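Local coordinates for putative capsular polysaccharide biosynthesis protein (Streptococcus pneumoniae serotype 4, PDB 6EWR), which probably acts as a pyridoxal phosphate-dependent aminotransferase of the DegT/DnrJ/EryC1 family in the synthesis of capsular polysaccharide, at residues T58-S63 with C264-I269; V135-I140 with S177-G182; T197-H202 with G212-W217. All coordinates share one frame; numbering follows the deposited sequence.

Contact 1 (T58-S63 with C264-I269); sequences TVCLNS and CNMTDI. With PMP (4'-deoxy-4'-aminopyridoxal-5'-phosphate), chain E.
At the end of strand 58-61, an outermost strand of the large mixed sheet, L61 and N62 meet C264 and M266 in the segment that leads into helix 268-299. The backbone N of N62 donates to the carbonyl O of C264 over 2.8 Å. The bond is bent, with 140° at the hydrogen, and the donor is tilted out of the carbonyl plane. The same oxygen lies 3.2 Å from L61 CA and also touches CB and CD2 of L61, whose branches otherwise reach A67 and L70 of helix 64-74, as suits a large apolar side chain. With CG between its backbone N and carbonyl carbon (chi1 68°), the N62 side chain folds back alongside C264. There OD1 approaches CB of C264 at 3.2 Å, while ND2 lies 3.4 Å from CA of that residue. M266 works differently. Its extended chi1 and chi2 carry SD to CB of C60 at 3.6 Å, and the bend at chi3 (-72°) then turns CE to 3.3 Å from the carbonyl O of L61. A flexible thioether suits this turn along the strand, and F201 also touches it. The helices that follow are both capped: S63 OG accepts from A66 N, T267 OG1 from M270 N. CB of S63 is 3.4 Å from O1P of PMP, and the next residue, A64, binds the cofactor through its backbone N. ND2 of N265 bonds T38 OG1 of the same chain and E211 OE2 of the second subunit. Such a strand-to-helix turn beside the cofactor phosphate, close to the dimer interface, is characteristic of the large domain of fold-type I aminotransferases.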
loop_
_atom_site.group_PDB
_atom_site.type_symbol
_atom_site.label_atom_id
_atom_site.label_comp_id
_atom_site.label_asym_id
_atom_site.label_seq_id
_atom_site.Cartn_x
_atom_site.Cartn_y
_atom_site.Cartn_z
ATOM N N THR A 58 -5.627 -16.485 6.911
ATOM C CA THR A 58 -5.378 -15.070 7.159
ATOM C C THR A 58 -4.541 -14.528 6.007
ATOM O O THR A 58 -3.661 -15.221 5.492
ATOM C CB THR A 58 -4.695 -14.891 8.510
ATOM O OG1 THR A 58 -5.591 -15.357 9.523
ATOM C CG2 THR A 58 -4.382 -13.459 8.778
ATOM N N VAL A 59 -4.856 -13.303 5.600
ATOM C CA VAL A 59 -4.122 -12.583 4.556
ATOM C C VAL A 59 -3.384 -11.371 5.169
ATOM O O VAL A 59 -3.990 -10.374 5.581
ATOM C CB VAL A 59 -5.079 -12.124 3.446
ATOM C CG1 VAL A 59 -4.314 -11.590 2.260
ATOM C CG2 VAL A 59 -5.954 -13.279 3.006
ATOM N N CYS A 60 -2.074 -11.451 5.233
ATOM C CA CYS A 60 -1.292 -10.345 5.787
ATOM C C CYS A 60 -1.045 -9.317 4.676
ATOM O O CYS A 60 -0.683 -9.674 3.545
ATOM C CB CYS A 60 0.003 -10.845 6.434
ATOM S SG CYS A 60 -0.285 -11.662 8.056
ATOM N N LEU A 61 -1.284 -8.043 5.005
ATOM C CA LEU A 61 -1.216 -6.933 4.073
ATOM C C LEU A 61 -0.452 -5.763 4.737
ATOM O O LEU A 61 0.031 -5.907 5.892
ATOM C CB LEU A 61 -2.642 -6.528 3.703
ATOM C CG LEU A 61 -3.485 -7.593 2.984
ATOM C CD1 LEU A 61 -4.910 -7.134 2.753
ATOM C CD2 LEU A 61 -2.876 -7.930 1.648
ATOM N N ASN A 62 -0.338 -4.630 4.011
ATOM C CA ASN A 62 0.397 -3.437 4.480
ATOM C C ASN A 62 -0.381 -2.462 5.355
ATOM O O ASN A 62 0.228 -1.544 5.897
ATOM C CB ASN A 62 1.071 -2.660 3.319
ATOM C CG ASN A 62 0.070 -1.992 2.363
ATOM O OD1 ASN A 62 -1.162 -1.956 2.598
ATOM N ND2 ASN A 62 0.598 -1.449 1.277
ATOM N N SER A 63 -1.701 -2.640 5.457
ATOM C CA SER A 63 -2.517 -1.873 6.427
ATOM C C SER A 63 -3.857 -2.552 6.690
ATOM O O SER A 63 -4.279 -3.411 5.923
ATOM C CB SER A 63 -2.771 -0.447 5.910
ATOM O OG SER A 63 -3.603 -0.454 4.770
ATOM N N CYS A 264 -0.593 -4.059 -1.998
ATOM C CA CYS A 264 -0.650 -3.973 -0.558
ATOM C C CYS A 264 -0.199 -5.205 0.177
ATOM O O CYS A 264 -0.599 -5.405 1.295
ATOM C CB CYS A 264 -2.050 -3.517 -0.108
ATOM S SG CYS A 264 -3.458 -4.421 -0.811
ATOM N N ASN A 265 0.697 -5.995 -0.414
ATOM C CA ASN A 265 1.299 -7.194 0.226
ATOM C C ASN A 265 2.186 -6.827 1.404
ATOM O O ASN A 265 2.703 -5.719 1.469
ATOM C CB ASN A 265 2.153 -7.999 -0.786
ATOM C CG ASN A 265 3.294 -7.182 -1.411
ATOM O OD1 ASN A 265 3.067 -6.123 -2.034
ATOM N ND2 ASN A 265 4.549 -7.658 -1.231
ATOM N N MET A 266 2.361 -7.769 2.332
ATOM C CA MET A 266 3.253 -7.546 3.471
ATOM C C MET A 266 4.634 -8.152 3.192
ATOM O O MET A 266 4.735 -9.280 2.718
ATOM C CB MET A 266 2.659 -8.166 4.740
ATOM C CG MET A 266 3.635 -8.182 5.918
ATOM S SD MET A 266 2.993 -8.982 7.381
ATOM C CE MET A 266 1.799 -7.767 7.938
ATOM N N THR A 267 5.671 -7.420 3.576
ATOM C CA THR A 267 7.048 -7.877 3.469
ATOM C C THR A 267 7.427 -8.781 4.616
ATOM O O THR A 267 6.891 -8.646 5.721
ATOM C CB THR A 267 8.047 -6.702 3.517
ATOM O OG1 THR A 267 8.075 -6.124 4.835
ATOM C CG2 THR A 267 7.703 -5.654 2.446
ATOM N N ASP A 268 8.389 -9.664 4.372
ATOM C CA ASP A 268 8.960 -10.504 5.432
ATOM C C ASP A 268 9.726 -9.693 6.490
ATOM O O ASP A 268 10.019 -10.218 7.572
ATOM C CB ASP A 268 9.872 -11.597 4.849
ATOM C CG ASP A 268 9.126 -12.863 4.501
ATOM O OD1 ASP A 268 7.885 -12.851 4.383
ATOM O OD2 ASP A 268 9.802 -13.914 4.378
ATOM N N ILE A 269 10.067 -8.444 6.176
ATOM C CA ILE A 269 10.575 -7.503 7.187
ATOM C C ILE A 269 9.465 -7.295 8.240
ATOM O O ILE A 269 9.687 -7.470 9.432
ATOM C CB ILE A 269 11.048 -6.162 6.545
ATOM C CG1 ILE A 269 12.271 -6.427 5.645
ATOM C CG2 ILE A 269 11.372 -5.118 7.605
ATOM C CD1 ILE A 269 12.555 -5.367 4.600
HETATM N N1 PMP E . -10.073 1.619 12.064
HETATM C C2 PMP E . -9.770 2.190 13.266
HETATM C C2A PMP E . -10.821 2.333 14.329
HETATM C C3 PMP E . -8.403 2.686 13.535
HETATM O O3 PMP E . -8.044 3.293 14.713
HETATM C C4 PMP E . -7.420 2.505 12.442
HETATM C C4A PMP E . -6.008 2.989 12.672
HETATM N N4A PMP E . -5.398 3.697 11.534
HETATM C C5 PMP E . -7.860 1.854 11.157
HETATM C C6 PMP E . -9.192 1.444 11.048
HETATM C C5A PMP E . -6.882 1.653 10.002
HETATM O O4P PMP E . -5.557 1.315 10.477
HETATM P P PMP E . -4.305 1.209 9.477
HETATM O O1P PMP E . -4.852 1.170 8.086
HETATM O O2P PMP E . -3.491 -0.054 9.805
HETATM O O3P PMP E . -3.476 2.442 9.653
#

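Contact 2 (V135-I140 with S177-G182); sequences VELAGI and SAHALG. With PMP (4'-deoxy-4'-aminopyridoxal-5'-phosphate), chain E.
With CG of H179 anti to its own carbonyl carbon (chi1 -56°) and the ring turned to a chi2 of 166°, the imidazole of H179 has ND1 directed at the backbone of A138 and NE2 at the cofactor. A138 N donates to ND1 over 3.1 Å from close to the ring plane, only 13° out of it, which fixes the rotation of the ring. On the other side NE2 and O3 of PMP share a hydrogen bond of 2.7 Å. Histidine suits the place because its two ring nitrogens can join backbone and cofactor. CD1 of L137 runs alongside the ring, and Y351, another PMP ligand, touches it as well. The two segments are the loops that follow the neighbouring parallel strands 129-132 and 172-176, at whose C-terminal ends the cofactor sits, as in other fold-type I enzymes. S177 to A180 form a type I turn, and its small A178 puts CB over the face of the pyridine ring, 3.7 Å from N1 of PMP. A water ties the loops further, donating to E136 O and accepting from H179 N at 2.8 Å. The E136 chain, bent at chi2, sets CG 3.2 Å from S177 OG and CB 3.7 Å from A180 CB; its carboxylate is held by Y144, S175 and the backbone N of C142. S177 OG itself is hydrogen-bonded to S175 OG and S190 OG. G139 has a positive phi, comfortable for glycine, and lacking a side chain it brings its CA within 4.2 Å of A180 CA.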
loop_
_atom_site.group_PDB
_atom_site.type_symbol
_atom_site.label_atom_id
_atom_site.label_comp_id
_atom_site.label_asym_id
_atom_site.label_seq_id
_atom_site.Cartn_x
_atom_site.Cartn_y
_atom_site.Cartn_z
ATOM N N VAL A 135 -17.208 -1.383 14.653
ATOM C CA VAL A 135 -15.812 -1.147 15.050
ATOM C C VAL A 135 -15.662 -1.550 16.491
ATOM O O VAL A 135 -16.419 -1.116 17.349
ATOM C CB VAL A 135 -15.345 0.307 14.795
ATOM C CG1 VAL A 135 -16.332 1.339 15.311
ATOM C CG2 VAL A 135 -13.981 0.567 15.414
ATOM N N GLU A 136 -14.668 -2.389 16.741
ATOM C CA GLU A 136 -14.373 -2.873 18.078
ATOM C C GLU A 136 -13.446 -1.827 18.750
ATOM O O GLU A 136 -12.221 -2.023 18.907
ATOM C CB GLU A 136 -13.732 -4.263 18.057
ATOM C CG GLU A 136 -14.147 -5.215 16.935
ATOM C CD GLU A 136 -15.642 -5.473 16.798
ATOM O OE1 GLU A 136 -16.440 -5.033 17.661
ATOM O OE2 GLU A 136 -16.008 -6.135 15.804
ATOM N N LEU A 137 -14.056 -0.713 19.124
ATOM C CA LEU A 137 -13.352 0.437 19.662
ATOM C C LEU A 137 -12.666 0.143 20.981
ATOM O O LEU A 137 -13.299 -0.318 21.926
ATOM C CB LEU A 137 -14.334 1.581 19.905
ATOM C CG LEU A 137 -13.718 2.879 20.428
ATOM C CD1 LEU A 137 -13.177 3.666 19.274
ATOM C CD2 LEU A 137 -14.741 3.733 21.152
ATOM N N ALA A 138 -11.393 0.504 21.040
ATOM C CA ALA A 138 -10.538 0.288 22.196
ATOM C C ALA A 138 -10.231 -1.167 22.502
ATOM O O ALA A 138 -9.528 -1.442 23.487
ATOM C CB ALA A 138 -11.081 0.991 23.434
ATOM N N GLY A 139 -10.668 -2.081 21.636
ATOM C CA GLY A 139 -10.592 -3.517 21.899
ATOM C C GLY A 139 -11.873 -4.173 22.392
ATOM O O GLY A 139 -11.924 -5.399 22.555
ATOM N N ILE A 140 -12.913 -3.366 22.612
ATOM C CA ILE A 140 -14.169 -3.857 23.158
ATOM C C ILE A 140 -14.971 -4.318 21.942
ATOM O O ILE A 140 -15.155 -3.565 21.013
ATOM C CB ILE A 140 -14.897 -2.760 23.971
ATOM C CG1 ILE A 140 -13.938 -2.127 25.002
ATOM C CG2 ILE A 140 -16.114 -3.322 24.713
ATOM C CD1 ILE A 140 -14.469 -0.855 25.607
ATOM N N SER A 177 -11.672 -4.591 13.267
ATOM C CA SER A 177 -10.951 -4.984 14.484
ATOM C C SER A 177 -9.531 -4.401 14.544
ATOM O O SER A 177 -8.598 -5.045 15.042
ATOM C CB SER A 177 -10.898 -6.511 14.637
ATOM O OG SER A 177 -12.067 -7.012 15.268
ATOM N N ALA A 178 -9.372 -3.172 14.078
ATOM C CA ALA A 178 -8.061 -2.545 14.069
ATOM C C ALA A 178 -7.423 -2.588 15.465
ATOM O O ALA A 178 -6.223 -2.777 15.578
ATOM C CB ALA A 178 -8.156 -1.114 13.557
ATOM N N HIS A 179 -8.251 -2.443 16.509
ATOM C CA HIS A 179 -7.795 -2.349 17.891
ATOM C C HIS A 179 -7.869 -3.683 18.663
ATOM O O HIS A 179 -7.379 -3.773 19.798
ATOM C CB HIS A 179 -8.691 -1.368 18.653
ATOM C CG HIS A 179 -8.792 0.007 18.056
ATOM N ND1 HIS A 179 -9.763 0.907 18.450
ATOM C CD2 HIS A 179 -8.055 0.641 17.112
ATOM C CE1 HIS A 179 -9.598 2.045 17.796
ATOM N NE2 HIS A 179 -8.587 1.906 16.960
ATOM N N ALA A 180 -8.449 -4.713 18.031
ATOM C CA ALA A 180 -9.033 -5.853 18.727
ATOM C C ALA A 180 -8.340 -7.223 18.565
ATOM O O ALA A 180 -8.907 -8.255 18.991
ATOM C CB ALA A 180 -10.486 -5.977 18.305
ATOM N N LEU A 181 -7.145 -7.264 17.981
ATOM C CA LEU A 181 -6.373 -8.503 17.999
ATOM C C LEU A 181 -6.219 -9.004 19.463
ATOM O O LEU A 181 -5.782 -8.259 20.333
ATOM C CB LEU A 181 -5.010 -8.330 17.332
ATOM C CG LEU A 181 -4.170 -9.627 17.204
ATOM C CD1 LEU A 181 -4.750 -10.472 16.084
ATOM C CD2 LEU A 181 -2.715 -9.357 16.936
ATOM N N GLY A 182 -6.629 -10.241 19.729
ATOM C CA GLY A 182 -6.649 -10.789 21.087
ATOM C C GLY A 182 -7.872 -10.540 21.951
ATOM O O GLY A 182 -7.999 -11.132 23.003
HETATM N N1 PMP E . -10.073 1.619 12.064
HETATM C C2 PMP E . -9.770 2.190 13.266
HETATM C C2A PMP E . -10.821 2.333 14.329
HETATM C C3 PMP E . -8.403 2.686 13.535
HETATM O O3 PMP E . -8.044 3.293 14.713
HETATM C C4 PMP E . -7.420 2.505 12.442
HETATM C C4A PMP E . -6.008 2.989 12.672
HETATM N N4A PMP E . -5.398 3.697 11.534
HETATM C C5 PMP E . -7.860 1.854 11.157
HETATM C C6 PMP E . -9.192 1.444 11.048
HETATM C C5A PMP E . -6.882 1.653 10.002
HETATM O O4P PMP E . -5.557 1.315 10.477
HETATM P P PMP E . -4.305 1.209 9.477
HETATM O O1P PMP E . -4.852 1.170 8.086
HETATM O O2P PMP E . -3.491 -0.054 9.805
HETATM O O3P PMP E . -3.476 2.442 9.653
HETATM O O HOH W 1 -11.002 -1.954 16.200
#

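Contact 3 (T197-H202 with G212-W217); sequences TSFSFH and GGSATW. With PMP (4'-deoxy-4'-aminopyridoxal-5'-phosphate), chain E.
Strands 197-200 and 213-217 run antiparallel at 166°, with T197 and F199 hydrogen-bonded in both directions to T216 and S214, and F201 N donating to G212 O over 2.7 Å just beyond. The residues facing S214 pack round its small hydroxyl: OG sits at the edge of the F199 ring, 3.4 Å from CD2, and CZ of F201 comes within 3.6 Å of it. T216 CG2 reaches the same ring edge at F199 CE2, while T197 CG2 lies over the rim of one F199 face. The F201 ring lies over G213, whose CA is 3.9 Å from the ring centroid, 25° off its normal, in a CH-pi contact. Glycine suits this spot, its CA being 3.1 Å from F199 O in a tightly packed pair. On the opposite face S198 and A215 are small enough to let helix 64-74 lie close, and S200 turns to the cofactor. Its OG, anti to the backbone N (chi1 -175°), donates to O2P of PMP over 2.5 Å and receives a weak bond from H202 N. That weak bond may slightly polarise the hydroxyl toward the phosphate.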
loop_
_atom_site.group_PDB
_atom_site.type_symbol
_atom_site.label_atom_id
_atom_site.label_comp_id
_atom_site.label_asym_id
_atom_site.label_seq_id
_atom_site.Cartn_x
_atom_site.Cartn_y
_atom_site.Cartn_z
ATOM N N THR A 197 -13.097 -9.989 9.065
ATOM C CA THR A 197 -12.524 -9.093 10.058
ATOM C C THR A 197 -11.222 -8.541 9.547
ATOM O O THR A 197 -10.467 -9.277 8.925
ATOM C CB THR A 197 -12.261 -9.833 11.367
ATOM O OG1 THR A 197 -13.474 -10.426 11.850
ATOM C CG2 THR A 197 -11.736 -8.872 12.416
ATOM N N SER A 198 -10.966 -7.258 9.779
ATOM C CA SER A 198 -9.670 -6.631 9.437
ATOM C C SER A 198 -8.902 -6.212 10.688
ATOM O O SER A 198 -9.496 -5.689 11.627
ATOM C CB SER A 198 -9.879 -5.402 8.548
ATOM O OG SER A 198 -10.686 -4.464 9.236
ATOM N N PHE A 199 -7.598 -6.448 10.699
ATOM C CA PHE A 199 -6.705 -6.083 11.833
ATOM C C PHE A 199 -5.629 -5.054 11.396
ATOM O O PHE A 199 -5.216 -5.020 10.248
ATOM C CB PHE A 199 -6.022 -7.353 12.407
ATOM C CG PHE A 199 -6.962 -8.284 13.166
ATOM C CD1 PHE A 199 -7.461 -7.928 14.423
ATOM C CD2 PHE A 199 -7.342 -9.525 12.626
ATOM C CE1 PHE A 199 -8.320 -8.775 15.117
ATOM C CE2 PHE A 199 -8.206 -10.377 13.332
ATOM C CZ PHE A 199 -8.701 -9.996 14.568
ATOM N N SER A 200 -5.179 -4.225 12.332
ATOM C CA SER A 200 -4.087 -3.247 12.119
ATOM C C SER A 200 -2.920 -3.629 13.007
ATOM O O SER A 200 -3.096 -3.919 14.194
ATOM C CB SER A 200 -4.528 -1.809 12.503
ATOM O OG SER A 200 -3.529 -0.836 12.195
ATOM N N PHE A 201 -1.733 -3.580 12.421
ATOM C CA PHE A 201 -0.470 -3.765 13.133
ATOM C C PHE A 201 0.362 -2.462 13.032
ATOM O O PHE A 201 1.593 -2.479 12.999
ATOM C CB PHE A 201 0.301 -4.963 12.561
ATOM C CG PHE A 201 -0.538 -6.173 12.259
ATOM C CD1 PHE A 201 -1.572 -6.591 13.115
ATOM C CD2 PHE A 201 -0.249 -6.970 11.143
ATOM C CE1 PHE A 201 -2.320 -7.735 12.822
ATOM C CE2 PHE A 201 -0.982 -8.114 10.846
ATOM C CZ PHE A 201 -2.032 -8.475 11.677
ATOM N N HIS A 202 -0.322 -1.329 12.999
ATOM C CA HIS A 202 0.324 -0.011 12.964
ATOM C C HIS A 202 1.151 0.225 14.233
ATOM O O HIS A 202 0.830 -0.315 15.289
ATOM C CB HIS A 202 -0.761 1.053 12.860
ATOM C CG HIS A 202 -0.251 2.448 12.742
ATOM N ND1 HIS A 202 -0.016 3.252 13.835
ATOM C CD2 HIS A 202 0.010 3.201 11.657
ATOM C CE1 HIS A 202 0.401 4.433 13.425
ATOM N NE2 HIS A 202 0.410 4.431 12.104
ATOM N N GLY A 212 1.200 -2.391 8.931
ATOM C CA GLY A 212 0.755 -3.697 8.500
ATOM C C GLY A 212 -0.660 -3.986 8.943
ATOM O O GLY A 212 -1.229 -3.302 9.785
ATOM N N GLY A 213 -1.236 -5.025 8.362
ATOM C CA GLY A 213 -2.538 -5.462 8.794
ATOM C C GLY A 213 -2.873 -6.802 8.214
ATOM O O GLY A 213 -2.037 -7.403 7.514
ATOM N N SER A 214 -4.086 -7.266 8.521
ATOM C CA SER A 214 -4.578 -8.531 8.006
ATOM C C SER A 214 -6.083 -8.518 7.740
ATOM O O SER A 214 -6.828 -7.749 8.347
ATOM C CB SER A 214 -4.217 -9.676 8.973
ATOM O OG SER A 214 -5.041 -9.705 10.144
ATOM N N ALA A 215 -6.489 -9.382 6.814
ATOM C CA ALA A 215 -7.878 -9.782 6.610
ATOM C C ALA A 215 -8.004 -11.278 6.949
ATOM O O ALA A 215 -7.123 -12.061 6.592
ATOM C CB ALA A 215 -8.337 -9.521 5.182
ATOM N N THR A 216 -9.072 -11.628 7.681
ATOM C CA THR A 216 -9.478 -13.016 7.917
ATOM C C THR A 216 -11.017 -13.138 7.803
ATOM O O THR A 216 -11.724 -12.144 7.513
ATOM C CB THR A 216 -8.924 -13.541 9.288
ATOM O OG1 THR A 216 -9.032 -14.964 9.370
ATOM C CG2 THR A 216 -9.625 -12.956 10.477
ATOM N N TRP A 217 -11.506 -14.351 7.986
ATOM C CA TRP A 217 -12.935 -14.624 7.879
ATOM C C TRP A 217 -13.228 -15.863 8.682
ATOM O O TRP A 217 -12.411 -16.765 8.725
ATOM C CB TRP A 217 -13.378 -14.829 6.416
ATOM C CG TRP A 217 -12.628 -15.878 5.664
ATOM C CD1 TRP A 217 -12.948 -17.203 5.561
ATOM C CD2 TRP A 217 -11.432 -15.691 4.888
ATOM N NE1 TRP A 217 -12.007 -17.857 4.787
ATOM C CE2 TRP A 217 -11.082 -16.941 4.348
ATOM C CE3 TRP A 217 -10.618 -14.588 4.611
ATOM C CZ2 TRP A 217 -9.944 -17.120 3.560
ATOM C CZ3 TRP A 217 -9.478 -14.771 3.808
ATOM C CH2 TRP A 217 -9.160 -16.033 3.299
HETATM N N1 PMP E . -10.073 1.619 12.064
HETATM C C2 PMP E . -9.770 2.190 13.266
HETATM C C2A PMP E . -10.821 2.333 14.329
HETATM C C3 PMP E . -8.403 2.686 13.535
HETATM O O3 PMP E . -8.044 3.293 14.713
HETATM C C4 PMP E . -7.420 2.505 12.442
HETATM C C4A PMP E . -6.008 2.989 12.672
HETATM N N4A PMP E . -5.398 3.697 11.534
HETATM C C5 PMP E . -7.860 1.854 11.157
HETATM C C6 PMP E . -9.192 1.444 11.048
HETATM C C5A PMP E . -6.882 1.653 10.002
HETATM O O4P PMP E . -5.557 1.315 10.477
HETATM P P PMP E . -4.305 1.209 9.477
HETATM O O1P PMP E . -4.852 1.170 8.086
HETATM O O2P PMP E . -3.491 -0.054 9.805
HETATM O O3P PMP E . -3.476 2.442 9.653
#

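Overall arrangement
All three contacts touch the same PMP. Contact 1 and contact 3 share the sheet directly: strand 58-61 pairs with 213-217, L61 N lying 2.7 Å from G213 O and V59 N 2.8 Å from A215 O, and their centres are about 9 Å apart. Contact 3 in turn packs on contact 2, with S177 O 3.2 Å from F199 CD1; these centres lie about 11 Å apart. Contacts 1 and 2 do not touch, being about 8 Å apart at their nearest atoms. S200 binds the phosphate, and S63 lies against it through CB, whereas 177-182 serves the pyridine ring and its O3. K205, predicted to be the lysine that carries the cofactor, lies near both H179 and S200.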